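Local coordinates for 3-oxoacyl-[acyl-carrier-protein] synthase 3 (Micrococcus luteus NCTC 2665, PDB 4EWP), which probably catalyses the first condensation of fatty acid synthesis, joining an acyl-CoA primer such as acetyl-CoA to malonyl-ACP with loss of carbon dioxide, at residues A[198-204]-A[232-238]; A[298-303]-A[314-319]. Residue numbers count along the deposited sequence, not the author numbering.

Contact 1. Residues A[198-204]-A[232-238]; sequences STISMTH and LWPTLRQ
Strands 200-202 and 236-238 run antiparallel, their short axes 4.7 Å apart and 148° between directions. Ser201 and Arg237 form the hydrogen-bonded pair: Ser201 N to Arg237 O is 3.1 Å and Arg237 N to Ser201 O 2.8 Å. The non-hydrogen-bonded pairs on either side are Ile200 with Gln238 (CA-CA 4.3 Å) and Met202 with Leu236 (CA-CA 4.4 Å). Thr203, at phi/psi -62/-34, turns the chain after Met202, and Thr203 N donates to Thr235 O at 2.8 Å. Ile200, Met202, Leu236 and Gln238 share one face. Met202, with all three chi angles m, curls along its neighbour strand, bringing SD to 3.4 Å from Leu236 CD1 and CE to 3.9 Å from Pro234 CB; Thr98 of the second subunit packs on both Met202 and Leu236. This two-stranded sheet closes a long excursion of the FabH chain that carries helix 206-219 and reaches the dimer partner, where Glu214 of the second subunit accepts a hydrogen bond from Trp233 N. Ile200 (m, t) lies about 6 Å from predicted active-site Cys123, side chain to side chain. On the other face, Ser201 (chi1 p) points OG at Ser198 O in a weak 3.3 Å hydrogen bond. Arg237, off its wells at chi1 (130°) and chi3 (135°), folds over Ser201, with CD 3.4 Å from Ser201 OG and NH2 donating to Thr199 O at 3.1 Å. His204, chi1 p and chi2 -105°, extends NE2 to Leu232 O at 2.8 Å. Thr203 and Thr235, both chi1 p, share a water 2.6 Å from Thr203 OG1 and 2.9 Å from Thr235 OG1; the water donates to Trp233 O at 2.5 Å.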
ATOM      1  N   SER A 198      -9.455  -1.748 -15.985  1.00 22.96           N
ATOM      2  CA  SER A 198      -9.074  -0.757 -16.979  1.00 29.49           C
ATOM      3  C   SER A 198     -10.022   0.439 -17.064  1.00 30.37           C
ATOM      4  O   SER A 198      -9.762   1.375 -17.826  1.00 30.75           O
ATOM      5  CB  SER A 198      -8.920  -1.400 -18.363  1.00 34.58           C
ATOM      6  OG  SER A 198     -10.194  -1.613 -18.954  1.00 41.38           O
ATOM      7  N   THR A 199     -11.102   0.424 -16.283  1.00 27.00           N
ATOM      8  CA  THR A 199     -12.112   1.492 -16.362  1.00 28.95           C
ATOM      9  C   THR A 199     -11.559   2.877 -16.009  1.00 28.65           C
ATOM     10  O   THR A 199     -11.850   3.862 -16.686  1.00 27.98           O
ATOM     11  CB  THR A 199     -13.371   1.158 -15.526  1.00 26.82           C
ATOM     12  OG1 THR A 199     -14.019   0.026 -16.118  1.00 25.73           O
ATOM     13  CG2 THR A 199     -14.352   2.336 -15.515  1.00 25.00           C
ATOM     14  N   ILE A 200     -10.761   2.932 -14.951  1.00 26.36           N
ATOM     15  CA  ILE A 200      -9.987   4.108 -14.589  1.00 25.89           C
ATOM     16  C   ILE A 200      -8.554   3.588 -14.477  1.00 28.78           C
ATOM     17  O   ILE A 200      -8.293   2.672 -13.705  1.00 29.24           O
ATOM     18  CB  ILE A 200     -10.415   4.647 -13.207  1.00 23.24           C
ATOM     19  CG1 ILE A 200     -11.916   4.926 -13.171  1.00 22.20           C
ATOM     20  CG2 ILE A 200      -9.642   5.894 -12.832  1.00 17.54           C
ATOM     21  CD1 ILE A 200     -12.413   5.249 -11.750  1.00 20.59           C
ATOM     22  N   SER A 201      -7.634   4.153 -15.249  1.00 27.21           N
ATOM     23  CA  SER A 201      -6.293   3.594 -15.329  1.00 26.09           C
ATOM     24  C   SER A 201      -5.329   4.593 -15.943  1.00 27.85           C
ATOM     25  O   SER A 201      -5.746   5.661 -16.378  1.00 31.29           O
ATOM     26  CB  SER A 201      -6.306   2.321 -16.173  1.00 25.24           C
ATOM     27  OG  SER A 201      -6.664   2.601 -17.513  1.00 26.94           O
ATOM     28  N   MET A 202      -4.040   4.249 -15.965  1.00 26.81           N
ATOM     29  CA  MET A 202      -3.028   5.092 -16.595  1.00 24.47           C
ATOM     30  C   MET A 202      -3.008   4.784 -18.086  1.00 24.28           C
ATOM     31  O   MET A 202      -3.450   3.719 -18.493  1.00 28.97           O
ATOM     32  CB  MET A 202      -1.653   4.826 -15.997  1.00 24.24           C
ATOM     33  CG  MET A 202      -1.588   4.914 -14.478  1.00 26.77           C
ATOM     34  SD  MET A 202      -1.950   6.585 -13.885  1.00 31.59           S
ATOM     35  CE  MET A 202      -0.538   7.495 -14.483  1.00 22.14           C
ATOM     36  N   THR A 203      -2.487   5.703 -18.893  1.00 25.22           N
ATOM     37  CA  THR A 203      -2.418   5.523 -20.346  1.00 29.62           C
ATOM     38  C   THR A 203      -1.570   4.324 -20.761  1.00 33.93           C
ATOM     39  O   THR A 203      -1.840   3.683 -21.789  1.00 35.08           O
ATOM     40  CB  THR A 203      -1.861   6.779 -21.059  1.00 27.45           C
ATOM     41  OG1 THR A 203      -0.720   7.269 -20.350  1.00 26.48           O
ATOM     42  CG2 THR A 203      -2.926   7.882 -21.120  1.00 26.57           C
ATOM     43  N   HIS A 204      -0.522   4.049 -19.985  1.00 32.02           N
ATOM     44  CA  HIS A 204       0.321   2.877 -20.225  1.00 35.08           C
ATOM     45  C   HIS A 204       1.324   2.626 -19.110  1.00 30.44           C
ATOM     46  O   HIS A 204       1.603   3.497 -18.287  1.00 27.80           O
ATOM     47  CB  HIS A 204       1.060   2.987 -21.564  1.00 42.09           C
ATOM     48  CG  HIS A 204       1.650   4.339 -21.813  1.00 44.78           C
ATOM     49  ND1 HIS A 204       1.094   5.240 -22.699  1.00 46.07           N
ATOM     50  CD2 HIS A 204       2.734   4.949 -21.280  1.00 42.75           C
ATOM     51  CE1 HIS A 204       1.816   6.347 -22.701  1.00 46.66           C
ATOM     52  NE2 HIS A 204       2.814   6.197 -21.849  1.00 44.76           N
ATOM     53  N   LEU A 232       4.597  10.423 -23.192  1.00 41.76           N
ATOM     54  CA  LEU A 232       5.126   9.123 -22.793  1.00 38.83           C
ATOM     55  C   LEU A 232       4.988   8.934 -21.280  1.00 34.76           C
ATOM     56  O   LEU A 232       4.773   7.821 -20.802  1.00 33.39           O
ATOM     57  CB  LEU A 232       6.587   8.971 -23.224  1.00 44.48           C
ATOM     58  CG  LEU A 232       6.864   8.374 -24.616  1.00 48.33           C
ATOM     59  CD1 LEU A 232       5.627   8.393 -25.506  1.00 48.60           C
ATOM     60  CD2 LEU A 232       8.022   9.092 -25.294  1.00 50.99           C
ATOM     61  N   TRP A 233       5.117  10.021 -20.526  1.00 31.79           N
ATOM     62  CA  TRP A 233       4.842   9.974 -19.095  1.00 28.49           C
ATOM     63  C   TRP A 233       3.407   9.476 -18.913  1.00 30.54           C
ATOM     64  O   TRP A 233       2.477  10.054 -19.459  1.00 31.38           O
ATOM     65  CB  TRP A 233       5.017  11.360 -18.477  1.00 30.28           C
ATOM     66  CG  TRP A 233       4.633  11.442 -17.023  1.00 33.44           C
ATOM     67  CD1 TRP A 233       3.556  12.102 -16.489  1.00 32.40           C
ATOM     68  CD2 TRP A 233       5.320  10.842 -15.915  1.00 35.57           C
ATOM     69  NE1 TRP A 233       3.541  11.956 -15.119  1.00 33.07           N
ATOM     70  CE2 TRP A 233       4.610  11.186 -14.743  1.00 35.60           C
ATOM     71  CE3 TRP A 233       6.471  10.059 -15.799  1.00 38.01           C
ATOM     72  CZ2 TRP A 233       5.014  10.769 -13.475  1.00 37.54           C
ATOM     73  CZ3 TRP A 233       6.868   9.644 -14.536  1.00 36.83           C
ATOM     74  CH2 TRP A 233       6.139   9.999 -13.393  1.00 36.92           C
ATOM     75  N   PRO A 234       3.223   8.374 -18.176  1.00 30.14           N
ATOM     76  CA  PRO A 234       1.870   7.829 -18.027  1.00 28.45           C
ATOM     77  C   PRO A 234       0.970   8.810 -17.290  1.00 31.78           C
ATOM     78  O   PRO A 234       1.397   9.441 -16.317  1.00 28.31           O
ATOM     79  CB  PRO A 234       2.081   6.583 -17.154  1.00 25.96           C
ATOM     80  CG  PRO A 234       3.514   6.239 -17.301  1.00 27.06           C
ATOM     81  CD  PRO A 234       4.231   7.554 -17.485  1.00 27.98           C
ATOM     82  N   THR A 235      -0.269   8.934 -17.752  1.00 33.35           N
ATOM     83  CA  THR A 235      -1.224   9.823 -17.115  1.00 31.06           C
ATOM     84  C   THR A 235      -2.561   9.130 -16.932  1.00 26.62           C
ATOM     85  O   THR A 235      -2.848   8.138 -17.584  1.00 28.14           O
ATOM     86  CB  THR A 235      -1.431  11.105 -17.923  1.00 30.22           C
ATOM     87  OG1 THR A 235      -1.833  10.768 -19.262  1.00 35.41           O
ATOM     88  CG2 THR A 235      -0.151  11.906 -17.964  1.00 29.86           C
ATOM     89  N   LEU A 236      -3.371   9.678 -16.035  1.00 25.57           N
ATOM     90  CA  LEU A 236      -4.655   9.109 -15.667  1.00 26.70           C
ATOM     91  C   LEU A 236      -5.694   9.286 -16.780  1.00 27.68           C
ATOM     92  O   LEU A 236      -5.694  10.280 -17.511  1.00 28.17           O
ATOM     93  CB  LEU A 236      -5.126   9.774 -14.375  1.00 28.66           C
ATOM     94  CG  LEU A 236      -5.716   8.967 -13.223  1.00 32.72           C
ATOM     95  CD1 LEU A 236      -5.010   7.656 -13.035  1.00 32.19           C
ATOM     96  CD2 LEU A 236      -5.643   9.795 -11.942  1.00 35.15           C
ATOM     97  N   ARG A 237      -6.577   8.306 -16.911  1.00 29.63           N
ATOM     98  CA  ARG A 237      -7.622   8.347 -17.924  1.00 30.87           C
ATOM     99  C   ARG A 237      -8.819   7.587 -17.368  1.00 27.25           C
ATOM    100  O   ARG A 237      -8.669   6.783 -16.439  1.00 25.86           O
ATOM    101  CB  ARG A 237      -7.093   7.742 -19.241  1.00 40.36           C
ATOM    102  CG  ARG A 237      -7.967   6.685 -19.896  1.00 46.42           C
ATOM    103  CD  ARG A 237      -7.773   5.298 -19.299  1.00 52.54           C
ATOM    104  NE  ARG A 237      -9.053   4.633 -19.053  1.00 56.66           N
ATOM    105  CZ  ARG A 237      -9.878   4.212 -20.007  1.00 62.36           C
ATOM    106  NH1 ARG A 237      -9.564   4.379 -21.286  1.00 67.00           N
ATOM    107  NH2 ARG A 237     -11.018   3.621 -19.683  1.00 62.64           N
ATOM    108  N   GLN A 238     -10.010   7.853 -17.895  1.00 25.97           N
ATOM    109  CA  GLN A 238     -11.167   7.074 -17.480  1.00 24.04           C
ATOM    110  C   GLN A 238     -12.231   6.963 -18.562  1.00 26.19           C
ATOM    111  O   GLN A 238     -12.378   7.840 -19.415  1.00 25.16           O
ATOM    112  CB  GLN A 238     -11.795   7.668 -16.220  1.00 20.85           C
ATOM    113  CG  GLN A 238     -12.607   8.933 -16.483  1.00 25.50           C
ATOM    114  CD  GLN A 238     -13.359   9.415 -15.262  1.00 26.71           C
ATOM    115  OE1 GLN A 238     -13.457   8.714 -14.260  1.00 23.06           O
ATOM    116  NE2 GLN A 238     -13.891  10.628 -15.341  1.00 31.66           N
TER
HETATM  117  O   HOH W   1       0.351   9.621 -20.794  1.00 31.24           O

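Contact 2. Residues A[298-303]-A[314-319]; sequences ARDIAD and LAMHRL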
ATOM      1  N   ALA A 298     -21.959  16.589   1.680  1.00 29.16           N
ATOM      2  CA  ALA A 298     -20.668  17.195   1.323  1.00 27.34           C
ATOM      3  C   ALA A 298     -20.576  17.523  -0.176  1.00 25.29           C
ATOM      4  O   ALA A 298     -20.781  16.650  -1.018  1.00 24.10           O
ATOM      5  CB  ALA A 298     -19.519  16.275   1.725  1.00 24.46           C
ATOM      6  N   ARG A 299     -20.248  18.765  -0.505  1.00 26.98           N
ATOM      7  CA  ARG A 299     -20.050  19.150  -1.906  1.00 32.74           C
ATOM      8  C   ARG A 299     -18.771  19.963  -2.095  1.00 31.77           C
ATOM      9  O   ARG A 299     -18.695  20.825  -2.968  1.00 35.97           O
ATOM     10  CB  ARG A 299     -21.252  19.947  -2.436  1.00 32.59           C
ATOM     11  CG  ARG A 299     -22.573  19.211  -2.360  1.00 32.53           C
ATOM     12  CD  ARG A 299     -23.704  19.989  -3.028  1.00 37.62           C
ATOM     13  NE  ARG A 299     -24.982  19.510  -2.521  1.00 40.83           N
ATOM     14  CZ  ARG A 299     -25.678  18.554  -3.105  1.00 37.54           C
ATOM     15  NH1 ARG A 299     -25.223  18.030  -4.219  1.00 37.73           N
ATOM     16  NH2 ARG A 299     -26.822  18.135  -2.591  1.00 39.39           N
ATOM     17  N   ASP A 300     -17.777  19.692  -1.262  1.00 27.42           N
ATOM     18  CA  ASP A 300     -16.480  20.348  -1.360  1.00 28.93           C
ATOM     19  C   ASP A 300     -15.921  20.405  -2.797  1.00 29.87           C
ATOM     20  O   ASP A 300     -15.161  21.317  -3.137  1.00 27.09           O
ATOM     21  CB  ASP A 300     -15.473  19.624  -0.457  1.00 26.00           C
ATOM     22  CG  ASP A 300     -14.249  20.459  -0.164  1.00 28.24           C
ATOM     23  OD1 ASP A 300     -14.352  21.707  -0.165  1.00 32.15           O
ATOM     24  OD2 ASP A 300     -13.179  19.865   0.082  1.00 28.61           O
ATOM     25  N   ILE A 301     -16.281  19.428  -3.629  1.00 22.55           N
ATOM     26  CA  ILE A 301     -15.752  19.339  -4.995  1.00 25.02           C
ATOM     27  C   ILE A 301     -15.808  20.656  -5.800  1.00 30.21           C
ATOM     28  O   ILE A 301     -14.944  20.902  -6.644  1.00 28.80           O
ATOM     29  CB  ILE A 301     -16.465  18.231  -5.806  1.00 24.27           C
ATOM     30  CG1 ILE A 301     -15.611  17.811  -7.007  1.00 24.33           C
ATOM     31  CG2 ILE A 301     -17.832  18.697  -6.263  1.00 25.91           C
ATOM     32  CD1 ILE A 301     -16.366  16.984  -8.017  1.00 26.40           C
ATOM     33  N   ALA A 302     -16.814  21.495  -5.540  1.00 30.88           N
ATOM     34  CA  ALA A 302     -16.973  22.747  -6.286  1.00 35.77           C
ATOM     35  C   ALA A 302     -15.756  23.669  -6.198  1.00 34.44           C
ATOM     36  O   ALA A 302     -15.437  24.373  -7.157  1.00 32.70           O
ATOM     37  CB  ALA A 302     -18.228  23.495  -5.836  1.00 35.91           C
ATOM     38  N   ASP A 303     -15.090  23.671  -5.042  1.00 33.91           N
ATOM     39  CA  ASP A 303     -13.944  24.555  -4.813  1.00 34.44           C
ATOM     40  C   ASP A 303     -12.622  23.807  -4.753  1.00 37.92           C
ATOM     41  O   ASP A 303     -11.567  24.394  -4.987  1.00 44.70           O
ATOM     42  CB  ASP A 303     -14.118  25.346  -3.521  1.00 33.50           C
ATOM     43  CG  ASP A 303     -15.447  26.064  -3.456  1.00 35.42           C
ATOM     44  OD1 ASP A 303     -15.607  27.068  -4.171  1.00 39.19           O
ATOM     45  OD2 ASP A 303     -16.334  25.618  -2.697  1.00 34.61           O
ATOM     46  N   LEU A 314     -11.137  15.686   3.649  1.00 22.89           N
ATOM     47  CA  LEU A 314     -11.191  17.120   3.354  1.00 25.75           C
ATOM     48  C   LEU A 314     -12.624  17.651   3.467  1.00 25.85           C
ATOM     49  O   LEU A 314     -12.860  18.707   4.061  1.00 28.89           O
ATOM     50  CB  LEU A 314     -10.616  17.437   1.965  1.00 27.17           C
ATOM     51  CG  LEU A 314      -9.096  17.520   1.801  1.00 22.54           C
ATOM     52  CD1 LEU A 314      -8.745  17.810   0.352  1.00 17.59           C
ATOM     53  CD2 LEU A 314      -8.506  18.604   2.720  1.00 20.50           C
ATOM     54  N   ALA A 315     -13.578  16.909   2.910  1.00 23.64           N
ATOM     55  CA  ALA A 315     -14.982  17.330   2.918  1.00 22.63           C
ATOM     56  C   ALA A 315     -15.541  17.255   4.332  1.00 27.10           C
ATOM     57  O   ALA A 315     -16.339  18.096   4.739  1.00 31.85           O
ATOM     58  CB  ALA A 315     -15.805  16.465   1.983  1.00 20.54           C
ATOM     59  N   MET A 316     -15.120  16.239   5.080  1.00 24.88           N
ATOM     60  CA  MET A 316     -15.554  16.088   6.466  1.00 25.95           C
ATOM     61  C   MET A 316     -15.074  17.281   7.274  1.00 28.71           C
ATOM     62  O   MET A 316     -15.822  17.857   8.082  1.00 27.32           O
ATOM     63  CB  MET A 316     -14.975  14.812   7.074  1.00 22.79           C
ATOM     64  CG  MET A 316     -15.435  14.574   8.493  1.00 22.73           C
ATOM     65  SD  MET A 316     -14.506  13.253   9.272  1.00 27.46           S
ATOM     66  CE  MET A 316     -14.994  11.856   8.256  1.00 26.47           C
ATOM     67  N   HIS A 317     -13.814  17.645   7.043  1.00 25.25           N
ATOM     68  CA  HIS A 317     -13.205  18.790   7.704  1.00 23.16           C
ATOM     69  C   HIS A 317     -13.990  20.069   7.417  1.00 27.82           C
ATOM     70  O   HIS A 317     -14.254  20.865   8.324  1.00 24.66           O
ATOM     71  CB  HIS A 317     -11.753  18.933   7.263  1.00 21.65           C
ATOM     72  CG  HIS A 317     -11.005  20.038   7.947  1.00 25.08           C
ATOM     73  ND1 HIS A 317     -11.076  21.353   7.535  1.00 26.66           N
ATOM     74  CD2 HIS A 317     -10.126  20.015   8.981  1.00 24.94           C
ATOM     75  CE1 HIS A 317     -10.299  22.096   8.304  1.00 30.23           C
ATOM     76  NE2 HIS A 317      -9.702  21.306   9.183  1.00 27.93           N
ATOM     77  N   ARG A 318     -14.373  20.266   6.162  1.00 27.99           N
ATOM     78  CA  ARG A 318     -15.138  21.446   5.802  1.00 25.32           C
ATOM     79  C   ARG A 318     -16.539  21.408   6.404  1.00 27.71           C
ATOM     80  O   ARG A 318     -17.057  22.430   6.829  1.00 28.49           O
ATOM     81  CB  ARG A 318     -15.222  21.617   4.287  1.00 28.57           C
ATOM     82  CG  ARG A 318     -16.046  22.830   3.861  1.00 27.83           C
ATOM     83  CD  ARG A 318     -16.017  23.001   2.358  1.00 31.60           C
ATOM     84  NE  ARG A 318     -16.768  24.178   1.923  1.00 37.17           N
ATOM     85  CZ  ARG A 318     -16.847  24.592   0.661  1.00 37.69           C
ATOM     86  NH1 ARG A 318     -16.215  23.930  -0.296  1.00 36.17           N
ATOM     87  NH2 ARG A 318     -17.562  25.668   0.357  1.00 39.06           N
ATOM     88  N   LEU A 319     -17.149  20.229   6.442  1.00 27.78           N
ATOM     89  CA  LEU A 319     -18.476  20.092   7.026  1.00 29.49           C
ATOM     90  C   LEU A 319     -18.482  20.553   8.478  1.00 26.75           C
ATOM     91  O   LEU A 319     -19.408  21.243   8.922  1.00 27.62           O
ATOM     92  CB  LEU A 319     -18.934  18.637   6.945  1.00 31.45           C
ATOM     93  CG  LEU A 319     -20.278  18.427   6.260  1.00 39.53           C
ATOM     94  CD1 LEU A 319     -20.354  19.294   5.012  1.00 42.58           C
ATOM     95  CD2 LEU A 319     -20.498  16.964   5.916  1.00 40.75           C
TER
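Arg318 grips two carboxylates with one guanidinium. Its NH1 donates to Asp300 OD1 and to Asp303 OD2, both at 2.9 Å, and Arg318 NH2 adds a longer bond of 3.3 Å to Asp303 OD2; both acids meet the edge of the group, near its plane. The arginine side chain is fully extended, chi1 to chi3 all t and chi4 177°, so it spans from helix 311-322 to the 300-303 turn. The two aspartates stand three residues apart, on a turn where Asp303 N bonds Asp300 O at 3.0 Å, and this spacing lets both carboxylates converge on one nitrogen. Two of the three are further engaged: Asp300 OD2 takes a salt bridge from Arg23, and Arg318 NE gives one to Glu322, one turn along its own helix. Beside the ion pairs, small residues let the backbones close in, with the CA atoms of Asp300 and Ala315 5.4 Å apart. Ala315 CB lies 3.7 Å from Ala298 CB and 4.0 Å from Asp300 CB. Leu319 covers the end of this patch, its CD2 4.4 Å from Ala298 CB, and Ile273 of strand 269-274 packs against Ala298, Ala315 and Leu319. The contact sets helix 311-322 against the chain leaving edge strand 296-297, within the C-terminal half of the thiolase fold, with Ala315 about 9 Å from predicted active-site His275 between side chains. Three acids (Asp300, Asp303 and Glu322) share two arginines (Arg318 and Arg23) beside an apolar patch of small side chains, so directional ion pairs and close packing both join the two segments.

In the fold
Along the chain the contacts come in series. Contact 1 opens just after strand 189-192, and its second segment begins 28 residues after the first ends, closing a loop that holds helix 206-219. Helix 240-262 follows, then strand 269-274, helix 279-288 and edge strand 296-297 of the C-terminal sheet. Contact 2 closes a shorter loop, containing predicted active-site Asn306, and ties helix 311-322 to that sheet; Leu314 and His317 also touch strand 13-22 of the N-terminal sheet. The loops neither nest nor cross: the centres of contacts 1 and 2 are about 26 Å apart, and the nearest atoms of contacts 1 and 2 about 10 Å. Contact 1 belongs to the dimer-facing side, contact 2 to the interior of one subunit.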